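Local coordinates for protein CEP104 (Gallus gallus, PDB 5JO8) that probably binds tubulin or microtubules through its TOG domain, an all-helical module of this centriolar protein, at residues A[48-53]-A[91-96]; A[141-146]-A[152-157]; A[191-196]-A[217-222]. All coordinates share one frame; numbering follows the deposited sequence. Where two conformers were deposited one is given.

Interaction 1. Residues A[48-53]-A[91-96]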
ATOM      1  N   GLY A  48      -5.426  -6.019 -25.017  1.00 23.78           N
ATOM      2  CA  GLY A  48      -4.388  -5.005 -24.916  1.00 25.58           C
ATOM      3  C   GLY A  48      -3.724  -5.000 -23.546  1.00 24.53           C
ATOM      4  O   GLY A  48      -2.498  -4.977 -23.438  1.00 24.46           O
ATOM      5  N   ALA A  49      -4.532  -5.031 -22.492  1.00 22.00           N
ATOM      6  CA  ALA A  49      -4.005  -5.050 -21.121  1.00 24.41           C
ATOM      7  C   ALA A  49      -3.106  -6.261 -20.840  1.00 25.28           C
ATOM      8  O   ALA A  49      -2.182  -6.186 -20.025  1.00 21.38           O
ATOM      9  CB  ALA A  49      -5.150  -4.991 -20.107  1.00 22.60           C
ATOM     10  N   TYR A  50      -3.381  -7.379 -21.509  1.00 23.79           N
ATOM     11  CA  TYR A  50      -2.608  -8.606 -21.307  1.00 24.99           C
ATOM     12  C   TYR A  50      -1.471  -8.750 -22.313  1.00 25.86           C
ATOM     13  O   TYR A  50      -0.733  -9.736 -22.273  1.00 30.21           O
ATOM     14  CB  TYR A  50      -3.512  -9.839 -21.413  1.00 26.04           C
ATOM     15  CG  TYR A  50      -4.276 -10.209 -20.156  1.00 26.57           C
ATOM     16  CD1 TYR A  50      -5.310  -9.416 -19.685  1.00 23.75           C
ATOM     17  CD2 TYR A  50      -3.988 -11.378 -19.464  1.00 25.49           C
ATOM     18  CE1 TYR A  50      -6.016  -9.761 -18.550  1.00 23.17           C
ATOM     19  CE2 TYR A  50      -4.684 -11.728 -18.325  1.00 29.26           C
ATOM     20  CZ  TYR A  50      -5.698 -10.917 -17.870  1.00 25.85           C
ATOM     21  OH  TYR A  50      -6.409 -11.253 -16.736  1.00 28.56           O
ATOM     22  N   SER A  51      -1.326  -7.777 -23.207  1.00 24.06           N
ATOM     23  CA  SER A  51      -0.363  -7.881 -24.306  1.00 26.67           C
ATOM     24  C   SER A  51       1.091  -7.929 -23.832  1.00 25.06           C
ATOM     25  O   SER A  51       1.447  -7.344 -22.812  1.00 27.47           O
ATOM     26  CB  SER A  51      -0.539  -6.719 -25.287  1.00 30.78           C
ATOM     27  OG  SER A  51       0.499  -6.701 -26.258  1.00 29.78           O
ATOM     28  N   LYS A  52       1.927  -8.625 -24.591  1.00 33.06           N
ATOM     29  CA  LYS A  52       3.360  -8.629 -24.319  1.00 30.42           C
ATOM     30  C   LYS A  52       3.988  -7.305 -24.751  1.00 30.48           C
ATOM     31  O   LYS A  52       5.119  -6.992 -24.382  1.00 29.60           O
ATOM     32  CB  LYS A  52       4.041  -9.821 -24.997  1.00 38.10           C
ATOM     33  CG  LYS A  52       3.681 -11.169 -24.375  1.00 34.66           C
ATOM     34  CD  LYS A  52       4.059 -11.216 -22.900  1.00 55.29           C
ATOM     35  CE  LYS A  52       3.533 -12.476 -22.227  1.00 57.85           C
ATOM     36  NZ  LYS A  52       2.044 -12.539 -22.245  1.00 63.19           N
ATOM     37  N   SER A  53       3.240  -6.521 -25.518  1.00 28.83           N
ATOM     38  CA  SER A  53       3.679  -5.201 -25.940  1.00 28.05           C
ATOM     39  C   SER A  53       3.308  -4.146 -24.894  1.00 32.28           C
ATOM     40  O   SER A  53       2.130  -3.935 -24.604  1.00 27.25           O
ATOM     41  CB  SER A  53       3.045  -4.852 -27.286  1.00 29.87           C
ATOM     42  OG  SER A  53       3.116  -3.460 -27.531  1.00 32.40           O
ATOM     43  N   VAL A  91      -6.132  -2.873 -12.827  1.00 17.35           N
ATOM     44  CA  VAL A  91      -5.161  -2.127 -12.023  1.00 16.80           C
ATOM     45  C   VAL A  91      -4.282  -3.078 -11.227  1.00 18.92           C
ATOM     46  O   VAL A  91      -3.062  -2.903 -11.169  1.00 18.03           O
ATOM     47  CB  VAL A  91      -5.858  -1.130 -11.086  1.00 17.04           C
ATOM     48  CG1 VAL A  91      -4.875  -0.570 -10.052  1.00 16.95           C
ATOM     49  CG2 VAL A  91      -6.459   0.007 -11.878  1.00 18.39           C
ATOM     50  N   ARG A  92      -4.900  -4.069 -10.599  1.00 17.58           N
ATOM     51  CA  ARG A  92      -4.191  -4.994  -9.724  1.00 18.46           C
ATOM     52  C   ARG A  92      -3.101  -5.731 -10.501  1.00 22.46           C
ATOM     53  O   ARG A  92      -1.988  -5.927 -10.002  1.00 22.71           O
ATOM     54  CB  ARG A  92      -5.187  -5.980  -9.116  1.00 23.58           C
ATOM     55  CG  ARG A  92      -4.613  -6.912  -8.058  1.00 27.52           C
ATOM     56  CD  ARG A  92      -5.691  -7.874  -7.565  1.00 27.28           C
ATOM     57  NE  ARG A  92      -5.281  -8.618  -6.379  1.00 54.25           N
ATOM     58  CZ  ARG A  92      -6.073  -9.460  -5.724  1.00 57.66           C
ATOM     59  NH1 ARG A  92      -5.623 -10.094  -4.650  1.00 52.59           N
ATOM     60  NH2 ARG A  92      -7.316  -9.667  -6.144  1.00 55.79           N
ATOM     61  N   ARG A  93      -3.422  -6.123 -11.730  1.00 20.73           N
ATOM     62  CA  ARG A  93      -2.448  -6.757 -12.616  1.00 21.64           C
ATOM     63  C   ARG A  93      -1.308  -5.814 -12.972  1.00 19.10           C
ATOM     64  O   ARG A  93      -0.132  -6.194 -12.923  1.00 21.37           O
ATOM     65  CB  ARG A  93      -3.121  -7.187 -13.928  1.00 21.73           C
ATOM     66  CG  ARG A  93      -4.122  -8.313 -13.802  1.00 27.16           C
ATOM     67  CD  ARG A  93      -4.514  -8.822 -15.195  1.00 29.57           C
ATOM     68  NE  ARG A  93      -3.385  -9.473 -15.874  1.00 28.29           N
ATOM     69  CZ  ARG A  93      -2.643  -8.924 -16.834  1.00 28.12           C
ATOM     70  NH1 ARG A  93      -2.895  -7.694 -17.274  1.00 29.34           N
ATOM     71  NH2 ARG A  93      -1.642  -9.614 -17.367  1.00 31.73           N
ATOM     72  N   ALA A  94      -1.660  -4.592 -13.351  1.00 17.94           N
ATOM     73  CA  ALA A  94      -0.690  -3.640 -13.888  1.00 17.51           C
ATOM     74  C   ALA A  94       0.240  -3.037 -12.830  1.00 18.05           C
ATOM     75  O   ALA A  94       1.307  -2.505 -13.159  1.00 20.18           O
ATOM     76  CB  ALA A  94      -1.398  -2.554 -14.670  1.00 18.72           C
ATOM     77  N   ILE A  95      -0.157  -3.142 -11.565  1.00 19.75           N
ATOM     78  CA  ILE A  95       0.688  -2.721 -10.449  1.00 18.42           C
ATOM     79  C   ILE A  95       1.959  -3.561 -10.416  1.00 22.36           C
ATOM     80  O   ILE A  95       2.994  -3.097  -9.930  1.00 20.33           O
ATOM     81  CB  ILE A  95      -0.105  -2.723  -9.119  1.00 17.90           C
ATOM     82  CG1 ILE A  95      -0.923  -1.442  -9.012  1.00 21.88           C
ATOM     83  CG2 ILE A  95       0.814  -2.835  -7.902  1.00 22.14           C
ATOM     84  CD1 ILE A  95      -1.994  -1.484  -7.923  1.00 21.25           C
ATOM     85  N   LYS A  96       1.892  -4.777 -10.963  1.00 19.34           N
ATOM     86  CA  LYS A  96       3.075  -5.647 -11.079  1.00 20.87           C
ATOM     87  C   LYS A  96       3.965  -5.347 -12.296  1.00 22.97           C
ATOM     88  O   LYS A  96       5.007  -5.984 -12.461  1.00 27.44           O
ATOM     89  CB  LYS A  96       2.665  -7.118 -11.171  1.00 21.56           C
ATOM     90  CG  LYS A  96       1.729  -7.632 -10.089  1.00 30.49           C
ATOM     91  CD  LYS A  96       1.406  -9.103 -10.358  1.00 35.00           C
ATOM     92  CE  LYS A  96       0.694  -9.768  -9.190  1.00 47.59           C
ATOM     93  NZ  LYS A  96      -0.614  -9.125  -8.892  1.00 53.53           N
TER
HETATM   94  O   HOH W   1      -0.196  -7.293 -18.028  1.00 54.40           O
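The guanidinium of Arg93 lies flat on the Tyr50 ring, its plane only 11° from that of the ring. Arg93 CZ sits 3.6 Å from the centroid of the Tyr50 ring, almost on the ring normal, so the pair meets the geometry of both a stack and a cation-pi contact. The overlap continues past the charged group: Arg93 NE is 3.4 Å from Tyr50 CZ, and Arg93 CD comes to 3.4 Å from Tyr50 OH. A bend at chi3 (67°) turns the guanidinium back against the ring. Its rotation is fixed at the other end by Arg93 NH1, which donates to Ala49 O at 3.2 Å. That donor stands 64° out of the carbonyl plane, away from the lone-pair directions. A water donates to the same Ala49 O (3.0 Å) and accepts a weak bond from Arg93 NH2 (2.8 Å), adding a second, bridged tie to this helix-end carbonyl. Beyond Tyr50 the chain makes an ST turn, in which Ser51 OG accepts from Ser53 N at 2.8 Å. Tyr50 OH is hydrogen-bonded to Glu33, an anion that probably helps to offset the positive charge on the ring face, while Ala49 packs on Ala60 and Leu90. The contact thus ties the C-terminal end of helix 43-49 to the end region of helix 77-94, as neighbouring helices are tied in the HEAT-like helical array of a TOG domain.

Interaction 2. Residues A[141-146]-A[152-157]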
ATOM      1  N   SER A 141       4.356  -4.666  -2.411  0.75 21.09           N
ATOM      2  CA  SER A 141       5.338  -5.549  -3.036  0.75 26.45           C
ATOM      3  C   SER A 141       6.363  -4.775  -3.856  0.75 26.66           C
ATOM      4  O   SER A 141       7.541  -5.106  -3.836  0.75 22.76           O
ATOM      5  CB  SER A 141       4.652  -6.597  -3.916  0.75 23.28           C
ATOM      6  OG  SER A 141       4.046  -7.601  -3.128  0.75 27.62           O
ATOM      7  N   ARG A 142       5.917  -3.744  -4.566  1.00 19.95           N
ATOM      8  CA  ARG A 142       6.809  -2.970  -5.426  1.00 21.99           C
ATOM      9  C   ARG A 142       7.795  -2.143  -4.604  1.00 19.71           C
ATOM     10  O   ARG A 142       8.840  -1.761  -5.102  1.00 22.46           O
ATOM     11  CB  ARG A 142       6.037  -2.050  -6.379  1.00 20.93           C
ATOM     12  CG  ARG A 142       5.000  -2.757  -7.263  1.00 21.77           C
ATOM     13  CD  ARG A 142       5.543  -4.001  -7.965  1.00 23.95           C
ATOM     14  NE  ARG A 142       6.758  -3.749  -8.742  1.00 21.24           N
ATOM     15  CZ  ARG A 142       6.787  -3.246  -9.972  1.00 23.01           C
ATOM     16  NH1 ARG A 142       5.664  -2.914 -10.595  1.00 26.30           N
ATOM     17  NH2 ARG A 142       7.952  -3.062 -10.585  1.00 28.60           N
ATOM     18  N   THR A 143       7.462  -1.865  -3.345  1.00 18.91           N
ATOM     19  CA  THR A 143       8.416  -1.160  -2.476  1.00 25.09           C
ATOM     20  C   THR A 143       9.603  -2.053  -2.109  1.00 25.50           C
ATOM     21  O   THR A 143      10.552  -1.596  -1.471  1.00 24.23           O
ATOM     22  CB  THR A 143       7.768  -0.615  -1.180  1.00 21.49           C
ATOM     23  OG1 THR A 143       7.477  -1.689  -0.280  1.00 19.43           O
ATOM     24  CG2 THR A 143       6.505   0.194  -1.488  1.00 21.75           C
ATOM     25  N   GLY A 144       9.545  -3.319  -2.512  1.00 21.78           N
ATOM     26  CA  GLY A 144      10.674  -4.227  -2.363  1.00 22.43           C
ATOM     27  C   GLY A 144      11.544  -4.340  -3.606  1.00 28.05           C
ATOM     28  O   GLY A 144      12.483  -5.140  -3.638  1.00 25.43           O
ATOM     29  N   ASP A 145      11.240  -3.536  -4.624  1.00 25.37           N
ATOM     30  CA  ASP A 145      11.981  -3.567  -5.886  1.00 26.68           C
ATOM     31  C   ASP A 145      13.469  -3.329  -5.683  1.00 23.47           C
ATOM     32  O   ASP A 145      13.868  -2.596  -4.787  1.00 23.66           O
ATOM     33  CB  ASP A 145      11.446  -2.503  -6.841  1.00 25.12           C
ATOM     34  CG  ASP A 145      11.791  -2.798  -8.279  1.00 29.19           C
ATOM     35  OD1 ASP A 145      11.065  -3.602  -8.902  1.00 34.33           O
ATOM     36  OD2 ASP A 145      12.781  -2.231  -8.781  1.00 31.58           O
ATOM     37  N   SER A 146      14.296  -3.924  -6.538  1.00 28.34           N
ATOM     38  CA  SER A 146      15.748  -3.757  -6.419  1.00 28.57           C
ATOM     39  C   SER A 146      16.255  -2.368  -6.841  1.00 30.34           C
ATOM     40  O   SER A 146      17.387  -1.986  -6.516  1.00 30.27           O
ATOM     41  CB  SER A 146      16.477  -4.856  -7.197  1.00 33.08           C
ATOM     42  OG  SER A 146      16.030  -4.905  -8.539  1.00 40.90           O
ATOM     43  N   ILE A 152      10.825   4.146  -4.262  1.00 22.57           N
ATOM     44  CA  ILE A 152      10.426   5.473  -3.838  1.00 25.59           C
ATOM     45  C   ILE A 152       9.085   5.846  -4.452  1.00 30.34           C
ATOM     46  O   ILE A 152       8.220   6.372  -3.765  1.00 23.61           O
ATOM     47  CB  ILE A 152      11.507   6.511  -4.168  1.00 25.73           C
ATOM     48  CG1 ILE A 152      12.765   6.255  -3.326  1.00 28.67           C
ATOM     49  CG2 ILE A 152      10.977   7.925  -3.951  1.00 23.38           C
ATOM     50  CD1 ILE A 152      13.994   6.988  -3.836  1.00 32.66           C
ATOM     51  N   VAL A 153       8.923   5.581  -5.746  1.00 22.22           N
ATOM     52  CA  VAL A 153       7.666   5.864  -6.430  1.00 20.95           C
ATOM     53  C   VAL A 153       6.530   5.158  -5.723  1.00 21.79           C
ATOM     54  O   VAL A 153       5.517   5.780  -5.389  1.00 21.34           O
ATOM     55  CB  VAL A 153       7.723   5.470  -7.910  1.00 21.17           C
ATOM     56  CG1 VAL A 153       6.325   5.482  -8.518  1.00 25.48           C
ATOM     57  CG2 VAL A 153       8.626   6.419  -8.664  1.00 23.63           C
ATOM     58  N   ALA A 154       6.705   3.866  -5.486  1.00 19.84           N
ATOM     59  CA  ALA A 154       5.641   3.075  -4.892  1.00 19.34           C
ATOM     60  C   ALA A 154       5.356   3.528  -3.460  1.00 24.08           C
ATOM     61  O   ALA A 154       4.208   3.650  -3.057  1.00 21.63           O
ATOM     62  CB  ALA A 154       5.979   1.585  -4.939  1.00 18.59           C
ATOM     63  N   ALA A 155       6.394   3.789  -2.677  1.00 22.20           N
ATOM     64  CA  ALA A 155       6.167   4.187  -1.297  1.00 19.78           C
ATOM     65  C   ALA A 155       5.492   5.550  -1.221  1.00 20.62           C
ATOM     66  O   ALA A 155       4.609   5.759  -0.386  1.00 20.46           O
ATOM     67  CB  ALA A 155       7.484   4.195  -0.517  1.00 20.38           C
ATOM     68  N   LYS A 156       5.871   6.465  -2.105  1.00 19.01           N
ATOM     69  CA  LYS A 156       5.275   7.795  -2.130  1.00 18.62           C
ATOM     70  C   LYS A 156       3.806   7.707  -2.509  1.00 20.67           C
ATOM     71  O   LYS A 156       2.976   8.431  -1.961  1.00 21.42           O
ATOM     72  CB  LYS A 156       6.000   8.726  -3.105  1.00 20.52           C
ATOM     73  CG  LYS A 156       7.334   9.274  -2.596  1.00 29.88           C
ATOM     74  CD  LYS A 156       7.874  10.347  -3.539  1.00 32.14           C
ATOM     75  CE  LYS A 156       9.169  10.944  -2.999  1.00 41.46           C
ATOM     76  NZ  LYS A 156       9.733  11.960  -3.928  1.00 40.01           N
ATOM     77  N   PHE A 157       3.485   6.827  -3.450  1.00 17.68           N
ATOM     78  CA  PHE A 157       2.081   6.640  -3.815  1.00 19.13           C
ATOM     79  C   PHE A 157       1.283   6.120  -2.628  1.00 19.24           C
ATOM     80  O   PHE A 157       0.167   6.589  -2.382  1.00 19.35           O
ATOM     81  CB  PHE A 157       1.912   5.688  -4.998  1.00 18.59           C
ATOM     82  CG  PHE A 157       0.486   5.597  -5.484  1.00 17.40           C
ATOM     83  CD1 PHE A 157      -0.015   6.542  -6.365  1.00 19.27           C
ATOM     84  CD2 PHE A 157      -0.340   4.575  -5.057  1.00 19.31           C
ATOM     85  CE1 PHE A 157      -1.340   6.472  -6.802  1.00 18.11           C
ATOM     86  CE2 PHE A 157      -1.661   4.502  -5.505  1.00 18.01           C
ATOM     87  CZ  PHE A 157      -2.147   5.443  -6.378  1.00 19.15           C
TER
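Ala154 CB meets two side chains at once, Thr143 CG2 at 3.8 Å and Arg142 CB at 3.9 Å, and this small methyl is the centre of the contact. The methyl of Thr143 also reaches the next residue of the helix, lying 3.8 Å from Ala155 N and 4.2 Å from Ala155 CB, so it bears on the backbone between the two alanines. With only alanines opposite it, the backbone of 141-146 comes in close: Thr143 CA and Ala154 CA are 5.6 Å apart. The Thr143 torsion (chi1 73°) splits the branches by chemistry. It places CG2 anti to the carbonyl carbon and facing helix 148-163, while OG1 sits between the backbone N and the carbonyl carbon and is hydrogen-bonded with Leu140 O, one turn back. Behind this first shell is a type I turn from Arg142 to Asp145, closed by Asp145 N donating to Arg142 O at 3.0 Å, which carries the chain out of helix 125-142. Against 152-157, Arg142 contributes only its CB. Bends at chi2 (-49°) and chi3 (-54°) lead its guanidinium away from Ala154, and Asp145 OD1 lies in the guanidinium plane at its edge, in a long salt bridge of 3.6 Å to Arg142 NH2. The same guanidinium is hydrogen-bonded to Ile95 O and Asp97 O and makes a cation-pi contact with Phe103 of helix 100-121. Asp145 is held in turn through OD2, which takes the backbone N of Ser147. The chemistry is therefore divided: between these two segments the close approach rests on small aliphatic groups, the Ala154 and Thr143 methyls and the Arg142 CB methylene, whereas the polar ends of Arg142 and Thr143 turn to other partners.

Interaction 3. Residues A[191-196]-A[217-222]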
ATOM      1  N   MET A 191      12.859  -2.555   4.771  0.57 18.76           N
ATOM      2  CA  MET A 191      13.242  -1.162   4.931  0.57 19.44           C
ATOM      3  C   MET A 191      12.117  -0.225   4.518  0.57 18.67           C
ATOM      4  O   MET A 191      11.815   0.739   5.216  0.57 19.72           O
ATOM      5  CB  MET A 191      14.494  -0.855   4.115  0.57 18.91           C
ATOM      6  CG  MET A 191      15.792  -1.237   4.800  0.57 23.37           C
ATOM      7  SD  MET A 191      15.989  -0.382   6.375  0.57 22.36           S
ATOM      8  CE  MET A 191      15.997   1.331   5.841  0.57 32.00           C
ATOM      9  N   SER A 192      11.500  -0.508   3.375  1.00 19.17           N
ATOM     10  CA  SER A 192      10.398   0.308   2.895  1.00 17.22           C
ATOM     11  C   SER A 192       9.248   0.293   3.877  1.00 18.27           C
ATOM     12  O   SER A 192       8.619   1.318   4.120  1.00 19.88           O
ATOM     13  CB  SER A 192       9.908  -0.207   1.547  1.00 20.64           C
ATOM     14  OG  SER A 192      10.852   0.070   0.523  1.00 19.11           O
ATOM     15  N   ARG A 193       8.996  -0.872   4.456  1.00 18.27           N
ATOM     16  CA  ARG A 193       7.893  -0.982   5.399  1.00 17.76           C
ATOM     17  C   ARG A 193       8.145  -0.182   6.671  1.00 17.98           C
ATOM     18  O   ARG A 193       7.277   0.567   7.107  1.00 17.89           O
ATOM     19  CB  ARG A 193       7.567  -2.435   5.734  1.00 22.53           C
ATOM     20  CG  ARG A 193       6.259  -2.565   6.506  1.00 23.25           C
ATOM     21  CD  ARG A 193       5.123  -3.123   5.635  1.00 23.49           C
ATOM     22  NE  ARG A 193       5.186  -4.582   5.615  1.00 30.19           N
ATOM     23  CZ  ARG A 193       4.826  -5.361   6.630  1.00 36.36           C
ATOM     24  NH1 ARG A 193       4.371  -4.824   7.754  1.00 30.65           N
ATOM     25  NH2 ARG A 193       4.934  -6.678   6.527  1.00 39.49           N
ATOM     26  N   VAL A 194       9.328  -0.310   7.275  1.00 18.36           N
ATOM     27  CA  VAL A 194       9.576   0.461   8.491  1.00 18.84           C
ATOM     28  C   VAL A 194       9.591   1.960   8.215  1.00 17.52           C
ATOM     29  O   VAL A 194       9.133   2.756   9.037  1.00 18.75           O
ATOM     30  CB  VAL A 194      10.821  -0.013   9.261  1.00 15.83           C
ATOM     31  CG1 VAL A 194      10.577  -1.394   9.825  1.00 18.16           C
ATOM     32  CG2 VAL A 194      12.064  -0.017   8.363  1.00 19.77           C
ATOM     33  N   GLU A 195      10.106   2.354   7.052  1.00 17.97           N
ATOM     34  CA  GLU A 195      10.155   3.762   6.720  1.00 18.06           C
ATOM     35  C   GLU A 195       8.756   4.331   6.479  1.00 17.05           C
ATOM     36  O   GLU A 195       8.482   5.472   6.854  1.00 20.27           O
ATOM     37  CB  GLU A 195      11.045   3.996   5.496  1.00 17.71           C
ATOM     38  CG  GLU A 195      12.509   3.746   5.741  1.00 21.85           C
ATOM     39  CD  GLU A 195      13.319   3.887   4.467  1.00 27.40           C
ATOM     40  OE1 GLU A 195      12.760   3.662   3.368  1.00 35.10           O
ATOM     41  OE2 GLU A 195      14.510   4.229   4.566  1.00 32.19           O
ATOM     42  N   LEU A 196       7.891   3.543   5.846  1.00 19.60           N
ATOM     43  CA  LEU A 196       6.496   3.947   5.637  1.00 17.89           C
ATOM     44  C   LEU A 196       5.763   4.173   6.952  1.00 17.21           C
ATOM     45  O   LEU A 196       5.066   5.176   7.122  1.00 21.11           O
ATOM     46  CB  LEU A 196       5.741   2.919   4.792  1.00 22.21           C
ATOM     47  CG  LEU A 196       5.858   3.152   3.286  1.00 22.81           C
ATOM     48  CD1 LEU A 196       5.367   1.944   2.507  1.00 22.35           C
ATOM     49  CD2 LEU A 196       5.072   4.391   2.891  1.00 21.88           C
ATOM     50  N   MET A 217       3.695  -0.548  18.558  1.00 19.98           N
ATOM     51  CA  MET A 217       4.668  -1.257  19.378  1.00 19.32           C
ATOM     52  C   MET A 217       4.817  -2.726  18.977  1.00 17.81           C
ATOM     53  O   MET A 217       5.917  -3.267  18.984  1.00 20.72           O
ATOM     54  CB  MET A 217       4.344  -1.133  20.870  1.00 21.40           C
ATOM     55  CG  MET A 217       4.724   0.210  21.476  1.00 22.62           C
ATOM     56  SD  MET A 217       6.449   0.675  21.219  1.00 22.83           S
ATOM     57  CE  MET A 217       7.238  -0.368  22.431  1.00 24.24           C
ATOM     58  N   LYS A 218       3.704  -3.377  18.643  1.00 19.82           N
ATOM     59  CA  LYS A 218       3.796  -4.752  18.177  1.00 22.60           C
ATOM     60  C   LYS A 218       4.653  -4.822  16.911  1.00 19.08           C
ATOM     61  O   LYS A 218       5.571  -5.636  16.802  1.00 21.34           O
ATOM     62  CB  LYS A 218       2.410  -5.347  17.924  1.00 22.73           C
ATOM     63  CG  LYS A 218       2.468  -6.668  17.201  1.00 26.50           C
ATOM     64  CD  LYS A 218       1.087  -7.229  16.932  1.00 51.03           C
ATOM     65  CE  LYS A 218       0.499  -7.894  18.165  1.00 59.04           C
ATOM     66  NZ  LYS A 218      -0.151  -6.938  19.107  1.00 57.70           N
ATOM     67  N   PHE A 219       4.360  -3.937  15.963  1.00 18.63           N
ATOM     68  CA  PHE A 219       5.127  -3.881  14.720  1.00 18.95           C
ATOM     69  C   PHE A 219       6.608  -3.580  14.953  1.00 18.67           C
ATOM     70  O   PHE A 219       7.483  -4.315  14.488  1.00 19.49           O
ATOM     71  CB  PHE A 219       4.528  -2.846  13.762  1.00 18.55           C
ATOM     72  CG  PHE A 219       5.376  -2.597  12.548  1.00 20.50           C
ATOM     73  CD1 PHE A 219       5.365  -3.482  11.482  1.00 19.59           C
ATOM     74  CD2 PHE A 219       6.220  -1.484  12.483  1.00 21.75           C
ATOM     75  CE1 PHE A 219       6.161  -3.262  10.363  1.00 20.03           C
ATOM     76  CE2 PHE A 219       7.014  -1.257  11.368  1.00 21.83           C
ATOM     77  CZ  PHE A 219       6.983  -2.141  10.306  1.00 20.81           C
ATOM     78  N   ALA A 220       6.880  -2.498  15.678  1.00 18.50           N
ATOM     79  CA  ALA A 220       8.252  -2.035  15.889  1.00 18.47           C
ATOM     80  C   ALA A 220       9.081  -3.053  16.663  1.00 18.27           C
ATOM     81  O   ALA A 220      10.243  -3.287  16.327  1.00 18.74           O
ATOM     82  CB  ALA A 220       8.254  -0.692  16.606  1.00 21.84           C
ATOM     83  N   THR A 221       8.497  -3.667  17.689  1.00 19.44           N
ATOM     84  CA  THR A 221       9.272  -4.621  18.471  1.00 18.46           C
ATOM     85  C   THR A 221       9.525  -5.878  17.636  1.00 19.91           C
ATOM     86  O   THR A 221      10.571  -6.518  17.759  1.00 23.74           O
ATOM     87  CB  THR A 221       8.630  -4.956  19.842  1.00 24.00           C
ATOM     88  OG1 THR A 221       7.313  -5.480  19.653  1.00 23.64           O
ATOM     89  CG2 THR A 221       8.561  -3.714  20.729  1.00 23.71           C
ATOM     90  N   GLY A 222       8.584  -6.210  16.760  1.00 22.13           N
ATOM     91  CA  GLY A 222       8.811  -7.279  15.807  1.00 22.86           C
ATOM     92  C   GLY A 222       9.981  -6.960  14.892  1.00 22.42           C
ATOM     93  O   GLY A 222      10.841  -7.809  14.648  1.00 24.72           O
TER
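The Phe219 ring and the Arg193 guanidinium, their planes 35° apart, meet obliquely, with Arg193 NH1 3.5 Å from Phe219 CE1. The far end of the ring also meets aliphatic carbon: Val194 CG1 lies 3.7 Å from Phe219 CZ, and Arg193 CG comes to 3.9 Å from that atom. This is helix-to-helix packing in the all-helical TOG fold, between helices 187-204 and 213-223. Phe219 extends from its helix with CG opposite the backbone N (chi1 172°), which carries the ring toward helix 187-204, where it meets Arg193 and Val194. In Arg193 the bends at chi2 and chi3 bring the guanidinium alongside the ring, and hydrogen bonds to the carbonyls of Leu177, Gln179 and Leu180 anchor it. Val178 touches Phe219 as well, and Val194 rests on Val234 of helix 229-245, placing the contact in a core shared by several helices. Replacing Phe219 by an alanine is likely to leave Val194 CG1 and Arg193 CG without the ring they pack on and to open a gap between the two helices. Behind the ring, the helix carries a doubly used carbonyl: Met217 O accepts from Thr221 N at 2.9 Å and from Thr221 OG1 at 2.7 Å, the two donors coming from opposite faces of the carbonyl plane.

The three contacts follow one another along the chain and along the solenoid. The centres of interactions 1 and 2 are 18 Å apart, yet the two touch where Arg142 NH1 probably hydrogen-bonds to Ile95 O at 2.8 Å. Interactions 2 and 3, with centres 16 Å apart, are joined by a probable hydrogen bond of 2.6 Å between Thr143 O and Ser192 OG, and by Leu196 CD2 packing on Ala155 O. Interactions 1 and 3 lie on opposite sides of the chain's centre, 31 Å between centres and about 12 Å between nearest atoms. These two do not touch, so interaction 2 is the link between them.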